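Local coordinates for protein O-methyltransferase, putative (PDB 3DUW) that probably transfers methyl groups from S-adenosyl-L-methionine to oxygen atoms of acceptor molecules, and is caught here with the spent cofactor, S-adenosyl-L-homocysteine, bound, at residues G47-L52 and D214-A219; E113-L118 and E127-E132; D142-P147 and N180-Q185. All coordinates share one frame; numbering follows the deposited sequence.

Interaction 1 (G47-L52 and D214-A219); sequences GKFLQL and DGFIMA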
loop_
_atom_site.group_PDB
_atom_site.type_symbol
_atom_site.label_atom_id
_atom_site.label_comp_id
_atom_site.label_asym_id
_atom_site.label_seq_id
_atom_site.Cartn_x
_atom_site.Cartn_y
_atom_site.Cartn_z
ATOM N N GLY A 47 9.001 3.023 4.883
ATOM C CA GLY A 47 8.736 4.193 5.697
ATOM C C GLY A 47 7.974 5.236 4.904
ATOM O O GLY A 47 7.017 5.830 5.407
ATOM N N LYS A 48 8.377 5.465 3.656
ATOM C CA LYS A 48 7.680 6.457 2.854
ATOM C C LYS A 48 6.269 5.989 2.528
ATOM O O LYS A 48 5.356 6.804 2.412
ATOM C CB LYS A 48 8.439 6.780 1.572
ATOM C CG LYS A 48 7.827 7.974 0.864
ATOM C CD LYS A 48 8.773 8.610 -0.121
ATOM C CE LYS A 48 8.180 9.900 -0.656
ATOM N NZ LYS A 48 9.090 10.535 -1.636
ATOM N N PHE A 49 6.087 4.680 2.383
ATOM C CA PHE A 49 4.761 4.137 2.124
ATOM C C PHE A 49 3.872 4.521 3.309
ATOM O O PHE A 49 2.741 4.972 3.130
ATOM C CB PHE A 49 4.815 2.613 2.001
ATOM C CG PHE A 49 3.462 1.973 1.879
ATOM C CD1 PHE A 49 2.801 1.934 0.654
ATOM C CD2 PHE A 49 2.826 1.452 2.999
ATOM C CE1 PHE A 49 1.522 1.384 0.553
ATOM C CE2 PHE A 49 1.548 0.902 2.904
ATOM C CZ PHE A 49 0.897 0.870 1.679
ATOM N N LEU A 50 4.382 4.334 4.523
ATOM C CA LEU A 50 3.610 4.682 5.711
ATOM C C LEU A 50 3.294 6.176 5.751
ATOM O O LEU A 50 2.163 6.570 6.025
ATOM C CB LEU A 50 4.368 4.288 6.976
ATOM C CG LEU A 50 4.497 2.782 7.229
ATOM C CD1 LEU A 50 5.421 2.564 8.409
ATOM C CD2 LEU A 50 3.131 2.159 7.499
ATOM N N GLN A 51 4.294 7.008 5.480
ATOM C CA GLN A 51 4.086 8.450 5.488
ATOM C C GLN A 51 2.992 8.842 4.500
ATOM O O GLN A 51 2.089 9.612 4.827
ATOM C CB GLN A 51 5.381 9.161 5.118
ATOM C CG GLN A 51 5.300 10.670 5.156
ATOM C CD GLN A 51 6.621 11.293 4.796
ATOM O OE1 GLN A 51 7.028 11.280 3.641
ATOM N NE2 GLN A 51 7.314 11.819 5.791
ATOM N N LEU A 52 3.081 8.315 3.284
ATOM C CA LEU A 52 2.096 8.633 2.263
ATOM C C LEU A 52 0.706 8.138 2.641
ATOM O O LEU A 52 -0.281 8.833 2.405
ATOM C CB LEU A 52 2.529 8.047 0.916
ATOM C CG LEU A 52 3.772 8.710 0.308
ATOM C CD1 LEU A 52 4.248 7.914 -0.896
ATOM C CD2 LEU A 52 3.458 10.153 -0.077
ATOM N N ASP A 214 9.100 -10.576 2.838
ATOM C CA ASP A 214 8.165 -10.435 3.950
ATOM C C ASP A 214 6.839 -9.894 3.412
ATOM O O ASP A 214 6.425 -10.250 2.312
ATOM C CB ASP A 214 8.755 -9.482 5.002
ATOM C CG ASP A 214 8.318 -9.814 6.421
ATOM O OD1 ASP A 214 7.249 -10.443 6.602
ATOM O OD2 ASP A 214 9.046 -9.422 7.359
ATOM N N GLY A 215 6.176 -9.037 4.175
ATOM C CA GLY A 215 4.907 -8.506 3.717
ATOM C C GLY A 215 4.146 -7.796 4.817
ATOM O O GLY A 215 4.549 -7.815 5.978
ATOM N N PHE A 216 3.030 -7.181 4.449
ATOM C CA PHE A 216 2.224 -6.452 5.412
ATOM C C PHE A 216 0.731 -6.594 5.182
ATOM O O PHE A 216 0.270 -6.889 4.072
ATOM C CB PHE A 216 2.575 -4.958 5.389
ATOM C CG PHE A 216 2.153 -4.253 4.124
ATOM C CD1 PHE A 216 2.897 -4.379 2.952
ATOM C CD2 PHE A 216 1.002 -3.470 4.103
ATOM C CE1 PHE A 216 2.500 -3.735 1.776
ATOM C CE2 PHE A 216 0.596 -2.823 2.936
ATOM C CZ PHE A 216 1.348 -2.956 1.771
ATOM N N ILE A 217 -0.012 -6.392 6.261
ATOM C CA ILE A 217 -1.460 -6.419 6.228
ATOM C C ILE A 217 -1.937 -4.970 6.307
ATOM O O ILE A 217 -1.359 -4.149 7.025
ATOM C CB ILE A 217 -2.039 -7.200 7.438
ATOM C CG1 ILE A 217 -2.084 -8.696 7.118
ATOM C CG2 ILE A 217 -3.426 -6.667 7.802
ATOM C CD1 ILE A 217 -2.344 -9.578 8.329
HETATM N N MSE A 218 -2.957 -4.651 5.524
HETATM C CA MSE A 218 -3.564 -3.328 5.558
HETATM C C MSE A 218 -5.039 -3.611 5.783
HETATM O O MSE A 218 -5.678 -4.308 4.990
HETATM C CB MSE A 218 -3.359 -2.553 4.252
HETATM C CG MSE A 218 -3.986 -1.159 4.295
HETATM SE SE MSE A 218 -3.474 -0.003 2.834
HETATM C CE MSE A 218 -4.786 -0.586 1.542
ATOM N N ALA A 219 -5.563 -3.090 6.885
ATOM C CA ALA A 219 -6.952 -3.297 7.254
ATOM C C ALA A 219 -7.651 -1.979 7.521
ATOM O O ALA A 219 -7.022 -0.992 7.904
ATOM C CB ALA A 219 -7.027 -4.178 8.494
#

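Interaction 2 (E113-L118 and E127-E132); sequences EVRTGL and ENEKYE. With SAH (S-adenosyl-L-homocysteine), chain C.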
loop_
_atom_site.group_PDB
_atom_site.type_symbol
_atom_site.label_atom_id
_atom_site.label_comp_id
_atom_site.label_asym_id
_atom_site.label_seq_id
_atom_site.Cartn_x
_atom_site.Cartn_y
_atom_site.Cartn_z
ATOM N N GLU A 113 4.900 11.222 21.228
ATOM C CA GLU A 113 5.003 10.803 22.615
ATOM C C GLU A 113 5.464 9.353 22.612
ATOM O O GLU A 113 4.804 8.490 22.031
ATOM C CB GLU A 113 3.649 10.902 23.324
ATOM C CG GLU A 113 3.625 10.213 24.687
ATOM C CD GLU A 113 2.315 10.410 25.424
ATOM O OE1 GLU A 113 1.247 10.150 24.832
ATOM O OE2 GLU A 113 2.356 10.824 26.603
ATOM N N VAL A 114 6.611 9.096 23.230
ATOM C CA VAL A 114 7.140 7.743 23.326
ATOM C C VAL A 114 6.841 7.261 24.740
ATOM O O VAL A 114 7.292 7.873 25.712
ATOM C CB VAL A 114 8.675 7.702 23.111
ATOM C CG1 VAL A 114 9.182 6.279 23.262
ATOM C CG2 VAL A 114 9.031 8.238 21.736
ATOM N N ARG A 115 6.073 6.182 24.861
ATOM C CA ARG A 115 5.738 5.644 26.174
ATOM C C ARG A 115 6.499 4.345 26.415
ATOM O O ARG A 115 6.368 3.383 25.656
ATOM C CB ARG A 115 4.229 5.396 26.298
ATOM C CG ARG A 115 3.826 4.928 27.694
ATOM C CD ARG A 115 2.315 4.853 27.895
ATOM N NE ARG A 115 1.655 6.136 27.681
ATOM C CZ ARG A 115 0.667 6.607 28.436
ATOM N NH1 ARG A 115 0.220 5.903 29.469
ATOM N NH2 ARG A 115 0.124 7.782 28.156
ATOM N N THR A 116 7.298 4.326 27.477
ATOM C CA THR A 116 8.091 3.155 27.815
ATOM C C THR A 116 7.294 2.134 28.611
ATOM O O THR A 116 6.556 2.488 29.530
ATOM C CB THR A 116 9.328 3.542 28.644
ATOM O OG1 THR A 116 10.108 4.500 27.918
ATOM C CG2 THR A 116 10.177 2.318 28.935
ATOM N N GLY A 117 7.457 0.864 28.254
ATOM C CA GLY A 117 6.762 -0.201 28.953
ATOM C C GLY A 117 6.206 -1.247 28.011
ATOM O O GLY A 117 6.217 -1.066 26.792
ATOM N N LEU A 118 5.738 -2.358 28.568
ATOM C CA LEU A 118 5.157 -3.407 27.743
ATOM C C LEU A 118 3.906 -2.817 27.107
ATOM O O LEU A 118 3.081 -2.203 27.788
ATOM C CB LEU A 118 4.806 -4.625 28.601
ATOM C CG LEU A 118 5.998 -5.321 29.267
ATOM C CD1 LEU A 118 5.509 -6.452 30.159
ATOM C CD2 LEU A 118 6.940 -5.855 28.198
ATOM N N GLU A 127 -6.257 3.734 27.363
ATOM C CA GLU A 127 -7.712 3.679 27.429
ATOM C C GLU A 127 -8.176 4.393 28.696
ATOM O O GLU A 127 -9.113 5.195 28.660
ATOM C CB GLU A 127 -8.207 2.233 27.444
ATOM C CG GLU A 127 -9.695 2.123 27.742
ATOM C CD GLU A 127 -10.234 0.724 27.558
ATOM O OE1 GLU A 127 -9.684 -0.219 28.162
ATOM O OE2 GLU A 127 -11.222 0.569 26.808
ATOM N N ASN A 128 -7.514 4.095 29.811
ATOM C CA ASN A 128 -7.839 4.718 31.093
ATOM C C ASN A 128 -7.770 6.228 30.950
ATOM O O ASN A 128 -8.632 6.954 31.448
ATOM C CB ASN A 128 -6.856 4.267 32.174
ATOM C CG ASN A 128 -7.080 2.833 32.608
ATOM O OD1 ASN A 128 -6.309 2.288 33.398
ATOM N ND2 ASN A 128 -8.141 2.215 32.099
ATOM N N GLU A 129 -6.726 6.698 30.277
ATOM C CA GLU A 129 -6.554 8.121 30.046
ATOM C C GLU A 129 -7.563 8.500 28.965
ATOM O O GLU A 129 -8.122 7.622 28.306
ATOM C CB GLU A 129 -5.102 8.399 29.629
ATOM C CG GLU A 129 -4.128 8.251 30.808
ATOM C CD GLU A 129 -2.676 8.080 30.400
ATOM O OE1 GLU A 129 -2.210 8.826 29.515
ATOM O OE2 GLU A 129 -1.997 7.205 30.985
ATOM N N LYS A 130 -7.819 9.788 28.783
ATOM C CA LYS A 130 -8.809 10.201 27.793
ATOM C C LYS A 130 -8.305 10.432 26.371
ATOM O O LYS A 130 -8.613 11.455 25.759
ATOM C CB LYS A 130 -9.543 11.448 28.292
ATOM C CG LYS A 130 -10.571 11.155 29.380
ATOM C CD LYS A 130 -10.973 12.409 30.139
ATOM C CE LYS A 130 -9.905 12.810 31.147
ATOM N NZ LYS A 130 -8.580 13.045 30.509
ATOM N N TYR A 131 -7.546 9.480 25.837
ATOM C CA TYR A 131 -7.033 9.610 24.479
ATOM C C TYR A 131 -8.175 9.506 23.482
ATOM O O TYR A 131 -9.105 8.719 23.665
ATOM C CB TYR A 131 -6.007 8.512 24.174
ATOM C CG TYR A 131 -4.624 8.793 24.707
ATOM C CD1 TYR A 131 -3.704 9.536 23.963
ATOM C CD2 TYR A 131 -4.240 8.338 25.964
ATOM C CE1 TYR A 131 -2.435 9.817 24.464
ATOM C CE2 TYR A 131 -2.979 8.613 26.474
ATOM C CZ TYR A 131 -2.083 9.352 25.721
ATOM O OH TYR A 131 -0.843 9.631 26.243
ATOM N N GLU A 132 -8.108 10.312 22.431
ATOM C CA GLU A 132 -9.124 10.272 21.395
ATOM C C GLU A 132 -8.862 9.008 20.587
ATOM O O GLU A 132 -7.772 8.435 20.658
ATOM C CB GLU A 132 -9.009 11.500 20.491
ATOM C CG GLU A 132 -9.105 12.818 21.233
ATOM C CD GLU A 132 -10.363 12.917 22.068
ATOM O OE1 GLU A 132 -11.468 12.858 21.487
ATOM O OE2 GLU A 132 -10.250 13.046 23.307
HETATM N N SAH C . 8.697 -0.033 13.747
HETATM C CA SAH C . 10.100 0.361 14.141
HETATM C CB SAH C . 10.868 -0.829 14.611
HETATM C CG SAH C . 10.349 -1.574 15.818
HETATM S SD SAH C . 11.286 -3.153 15.993
HETATM C C SAH C . 10.811 0.928 12.867
HETATM O O SAH C . 10.206 0.902 11.792
HETATM O OXT SAH C . 11.995 1.395 13.028
HETATM C "C5'" SAH C . 10.289 -3.944 17.189
HETATM C "C4'" SAH C . 10.318 -3.165 18.592
HETATM O "O4'" SAH C . 9.439 -3.969 19.375
HETATM C "C3'" SAH C . 11.629 -3.201 19.364
HETATM O "O3'" SAH C . 12.126 -1.888 19.636
HETATM C "C2'" SAH C . 11.246 -4.027 20.656
HETATM O "O2'" SAH C . 12.011 -3.663 21.795
HETATM C "C1'" SAH C . 9.763 -3.742 20.780
HETATM N N9 SAH C . 9.038 -4.579 21.538
HETATM C C8 SAH C . 9.083 -5.949 21.736
HETATM N N7 SAH C . 8.201 -6.416 22.563
HETATM C C5 SAH C . 7.473 -5.273 22.979
HETATM C C6 SAH C . 6.363 -5.137 23.890
HETATM N N6 SAH C . 5.801 -6.164 24.541
HETATM N N1 SAH C . 5.903 -3.855 24.055
HETATM C C2 SAH C . 6.443 -2.778 23.413
HETATM N N3 SAH C . 7.505 -2.868 22.537
HETATM C C4 SAH C . 7.967 -4.142 22.368
#

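Interaction 3 (D142-P147 and N180-Q185); sequences DKQNNP and NDPRVQ. With SAH (S-adenosyl-L-homocysteine), chain C.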
loop_
_atom_site.group_PDB
_atom_site.type_symbol
_atom_site.label_atom_id
_atom_site.label_comp_id
_atom_site.label_asym_id
_atom_site.label_seq_id
_atom_site.Cartn_x
_atom_site.Cartn_y
_atom_site.Cartn_z
ATOM N N ASP A 142 6.437 -7.071 19.008
ATOM C CA ASP A 142 6.638 -8.511 19.119
ATOM C C ASP A 142 5.416 -9.148 18.470
ATOM O O ASP A 142 4.308 -9.070 18.990
ATOM C CB ASP A 142 6.790 -8.932 20.590
ATOM C CG ASP A 142 5.679 -8.407 21.481
ATOM O OD1 ASP A 142 5.264 -7.238 21.325
ATOM O OD2 ASP A 142 5.236 -9.170 22.368
ATOM N N LYS A 143 5.633 -9.758 17.311
ATOM C CA LYS A 143 4.542 -10.342 16.552
ATOM C C LYS A 143 3.788 -11.466 17.252
ATOM O O LYS A 143 2.648 -11.762 16.891
ATOM C CB LYS A 143 5.054 -10.785 15.177
ATOM C CG LYS A 143 5.853 -9.695 14.437
ATOM C CD LYS A 143 5.141 -8.342 14.455
ATOM C CE LYS A 143 5.843 -7.281 13.592
ATOM N NZ LYS A 143 7.176 -6.806 14.078
ATOM N N GLN A 144 4.392 -12.091 18.260
ATOM C CA GLN A 144 3.672 -13.142 18.966
ATOM C C GLN A 144 2.441 -12.554 19.656
ATOM O O GLN A 144 1.484 -13.269 19.944
ATOM C CB GLN A 144 4.557 -13.861 19.999
ATOM C CG GLN A 144 5.511 -12.998 20.788
ATOM C CD GLN A 144 6.851 -12.841 20.095
ATOM O OE1 GLN A 144 6.985 -12.065 19.155
ATOM N NE2 GLN A 144 7.850 -13.588 20.556
ATOM N N ASN A 145 2.453 -11.244 19.893
ATOM C CA ASN A 145 1.332 -10.579 20.553
ATOM C C ASN A 145 0.379 -9.851 19.609
ATOM O O ASN A 145 -0.491 -9.104 20.059
ATOM C CB ASN A 145 1.849 -9.598 21.609
ATOM C CG ASN A 145 1.901 -10.210 22.996
ATOM O OD1 ASN A 145 2.808 -9.924 23.781
ATOM N ND2 ASN A 145 0.918 -11.047 23.310
ATOM N N ASN A 146 0.527 -10.067 18.307
ATOM C CA ASN A 146 -0.357 -9.409 17.355
ATOM C C ASN A 146 -1.842 -9.638 17.625
ATOM O O ASN A 146 -2.651 -8.739 17.412
ATOM C CB ASN A 146 -0.005 -9.822 15.928
ATOM C CG ASN A 146 0.984 -8.870 15.287
ATOM O OD1 ASN A 146 1.880 -8.351 15.951
ATOM N ND2 ASN A 146 0.827 -8.636 13.990
ATOM N N PRO A 147 -2.228 -10.840 18.093
ATOM C CA PRO A 147 -3.658 -11.048 18.360
ATOM C C PRO A 147 -4.181 -10.030 19.376
ATOM O O PRO A 147 -5.213 -9.392 19.164
ATOM C CB PRO A 147 -3.703 -12.472 18.904
ATOM C CG PRO A 147 -2.587 -13.137 18.174
ATOM C CD PRO A 147 -1.482 -12.104 18.234
ATOM N N ASN A 180 7.475 -23.748 14.597
ATOM C CA ASN A 180 7.905 -23.688 15.989
ATOM C C ASN A 180 8.278 -22.253 16.371
ATOM O O ASN A 180 8.744 -21.996 17.481
ATOM C CB ASN A 180 9.107 -24.617 16.198
ATOM C CG ASN A 180 9.578 -24.653 17.640
ATOM O OD1 ASN A 180 8.819 -24.993 18.548
ATOM N ND2 ASN A 180 10.843 -24.305 17.856
ATOM N N ASP A 181 8.069 -21.322 15.444
ATOM C CA ASP A 181 8.381 -19.912 15.674
ATOM C C ASP A 181 7.150 -19.210 16.254
ATOM O O ASP A 181 6.129 -19.078 15.581
ATOM C CB ASP A 181 8.776 -19.249 14.350
ATOM C CG ASP A 181 9.375 -17.869 14.539
ATOM O OD1 ASP A 181 8.994 -17.171 15.498
ATOM O OD2 ASP A 181 10.222 -17.470 13.707
ATOM N N PRO A 182 7.231 -18.741 17.510
ATOM C CA PRO A 182 6.085 -18.063 18.123
ATOM C C PRO A 182 5.625 -16.817 17.362
ATOM O O PRO A 182 4.466 -16.411 17.466
ATOM C CB PRO A 182 6.585 -17.750 19.533
ATOM C CG PRO A 182 8.060 -17.574 19.337
ATOM C CD PRO A 182 8.396 -18.721 18.413
ATOM N N ARG A 183 6.531 -16.216 16.598
ATOM C CA ARG A 183 6.195 -15.031 15.814
ATOM C C ARG A 183 5.319 -15.434 14.629
ATOM O O ARG A 183 4.398 -14.707 14.243
ATOM C CB ARG A 183 7.475 -14.347 15.334
ATOM C CG ARG A 183 8.331 -13.833 16.482
ATOM C CD ARG A 183 9.703 -13.406 16.011
ATOM N NE ARG A 183 10.442 -14.532 15.452
ATOM C CZ ARG A 183 11.695 -14.460 15.017
ATOM N NH1 ARG A 183 12.355 -13.311 15.076
ATOM N NH2 ARG A 183 12.286 -15.538 14.519
ATOM N N VAL A 184 5.608 -16.598 14.052
ATOM C CA VAL A 184 4.823 -17.104 12.933
ATOM C C VAL A 184 3.427 -17.478 13.435
ATOM O O VAL A 184 2.422 -17.176 12.794
ATOM C CB VAL A 184 5.490 -18.347 12.290
ATOM C CG1 VAL A 184 4.546 -18.988 11.282
ATOM C CG2 VAL A 184 6.784 -17.939 11.598
ATOM N N GLN A 185 3.357 -18.140 14.586
ATOM C CA GLN A 185 2.060 -18.516 15.134
ATOM C C GLN A 185 1.261 -17.258 15.472
ATOM O O GLN A 185 0.063 -17.189 15.209
ATOM C CB GLN A 185 2.234 -19.404 16.372
ATOM C CG GLN A 185 2.900 -20.746 16.066
ATOM C CD GLN A 185 2.081 -21.622 15.127
ATOM O OE1 GLN A 185 2.602 -22.566 14.528
ATOM N NE2 GLN A 185 0.794 -21.323 15.003
HETATM N N SAH C . 8.697 -0.033 13.747
HETATM C CA SAH C . 10.100 0.361 14.141
HETATM C CB SAH C . 10.868 -0.829 14.611
HETATM C CG SAH C . 10.349 -1.574 15.818
HETATM S SD SAH C . 11.286 -3.153 15.993
HETATM C C SAH C . 10.811 0.928 12.867
HETATM O O SAH C . 10.206 0.902 11.792
HETATM O OXT SAH C . 11.995 1.395 13.028
HETATM C "C5'" SAH C . 10.289 -3.944 17.189
HETATM C "C4'" SAH C . 10.318 -3.165 18.592
HETATM O "O4'" SAH C . 9.439 -3.969 19.375
HETATM C "C3'" SAH C . 11.629 -3.201 19.364
HETATM O "O3'" SAH C . 12.126 -1.888 19.636
HETATM C "C2'" SAH C . 11.246 -4.027 20.656
HETATM O "O2'" SAH C . 12.011 -3.663 21.795
HETATM C "C1'" SAH C . 9.763 -3.742 20.780
HETATM N N9 SAH C . 9.038 -4.579 21.538
HETATM C C8 SAH C . 9.083 -5.949 21.736
HETATM N N7 SAH C . 8.201 -6.416 22.563
HETATM C C5 SAH C . 7.473 -5.273 22.979
HETATM C C6 SAH C . 6.363 -5.137 23.890
HETATM N N6 SAH C . 5.801 -6.164 24.541
HETATM N N1 SAH C . 5.903 -3.855 24.055
HETATM C C2 SAH C . 6.443 -2.778 23.413
HETATM N N3 SAH C . 7.505 -2.868 22.537
HETATM C C4 SAH C . 7.967 -4.142 22.368
#

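Interaction 1 (G47-L52 and D214-A219)
F49 and F216 form a buried, purely apolar contact that ties helix 44-57 to strand 214-221, near the centre of the chain. The two rings approach from opposite directions and meet at their outer atoms, CE2 and CZ: CE2 of F49 lies 3.8 Å from CE2 of F216, and the two CZ atoms are 3.9 Å apart. Their centroids are 5.2 Å apart and their planes lie at 57°, an oblique pairing held by dispersion and the hydrophobic effect. At chi1 174°, CG of F49 stands opposite the backbone N, carrying the ring away from the helix and out towards the strand. F216 answers with CG lodged between its own N and carbonyl carbon (chi1 69°), a more hindered setting in which the ring can reach the helix. M218, present as selenomethionine, points to the same side of the strand as F216, and its SE comes within 4.6 Å of CZ of F49, a looser neighbour to the aromatic pair. The surroundings extend this apolar cluster across the assembly, because M218 of the second subunit packs on F49 and L52. Within the chain, L205 of the neighbouring strand 200-209 touches F216. The example illustrates how a short patch of ring contact can serve both a domain core and a subunit interface. Strand 214-221 is the antiparallel strand inserted between 162-166 and 200-209, giving the order 3-2-1-4-5-7-6 that is the signature of the Rossmann-like class I S-adenosylmethionine-dependent methyltransferase fold.

Interaction 2 (E113-L118 and E127-E132)
R115 and E129 face each other across backbones that stay well apart, with 13.1 Å between their CA atoms and 12.2 Å between those of E113 and Y131, so long side chains must bridge strand 113-116 and the turn that follows the helix ending at 128. The guanidinium of R115 meets the carboxylate of E129 end-on in a bidentate salt bridge: NH1 donates to OE2 at 3.0 Å and NH2 to OE1 at 2.9 Å. Both bonds are nearly straight, and the acceptors lie in or close to the guanidinium plane, with the two flat groups only 27° apart. A chi1 of -176° starts the R115 chain off the strand towards E129, and a bend at chi3 then turns its guanidinium end. Y131 OH fills a second position beside the same arginine. It donates to OE1 of E113 at 2.6 Å, on the syn side of that carboxylate, and receives a weak, bent bond from R115 NH2 at 2.8 Å. The hydroxyl thus links E113 to the arginine. E113 OE2 and E129 OE1 lie 5.8 Å apart, and the positive charge of R115 probably offsets their mutual repulsion. Q125 adds a weak bond to R115 NH1. Further along the first segment, L118 CA comes 3.8 Å from SAH N1, bordering the adenine. The two segments flank helix 119-128, one leading into its N-cap, the other leaving its C-terminal end beside the polar network, while strand 112-116, outermost in the chain's sheet, pairs with strand 85-90 and turns V114 towards helix 93-105.

Interaction 3 (D142-P147 and N180-Q185)
Q144 and R183 bring the two backbones together, their CA atoms only 4.5 Å apart, where the 3-10 turn 143-145 meets the first turn of helix 182-196. At so close an approach main chain and side-chain stems do the touching: CB of Q144 rests 3.6 Å from the carbonyl O of P182, and CB of K143 lies 4.3 Å from CB of R183. Q144 has CG wedged between its N and carbonyl carbon (chi1 39°), and a bend at chi2 then lays the amide alongside R183, pointing the same way. Its OE1 comes to 3.5 Å from CG of R183, and its NE2 lies beside CG of P182, making these van der Waals contacts with aliphatic stems. The charged end of R183 is engaged within its own segment. D181, the N-cap residue, accepts from R183 N through OD1 and is also gripped side-on by the guanidinium, NE to OD1 at 3.0 Å and NH2 to OD2 at 2.9 Å. OD1 thus takes two donors, its syn lone pair serving NE and its anti side the backbone N-H. On the other segment, K143 turns its amine away from the contact, to D140 and to the carbonyl of A141. D140 itself bonds to SAH. D142 OD1 approaches SAH N7 to 3.3 Å and is hydrogen-bonded to Y149 OH. The chemistry implies a division of labour: van der Waals contacts between side-chain stems, an amide and a backbone carbonyl join the two turns, whereas the ionic groups are committed elsewhere, the D181-R183 pair at a capped helix start and K143 at D140, consistent with a second-shell place beside the pocket.

From the N terminus, 47-52 on helix 44-57 supplies the first half of interaction 1, whose loop closes with 214-219, 162 residues away at the nearest ends, and so encloses most of the chain. Interactions 2 and 3 are both nested inside it and follow each other in series, without crossing: 113-118 closes onto 127-132 over a single helix, and later 142-147 closes onto 180-185. Interactions 1 and 2 reach the same sheet. None touches another, yet segments of interactions 2 and 3 both border SAH. Together they tie helix 44-57 to strand 214-221, strand 112-116 to the exit of helix 119-128, and the starts of helices 146-155 and 182-196.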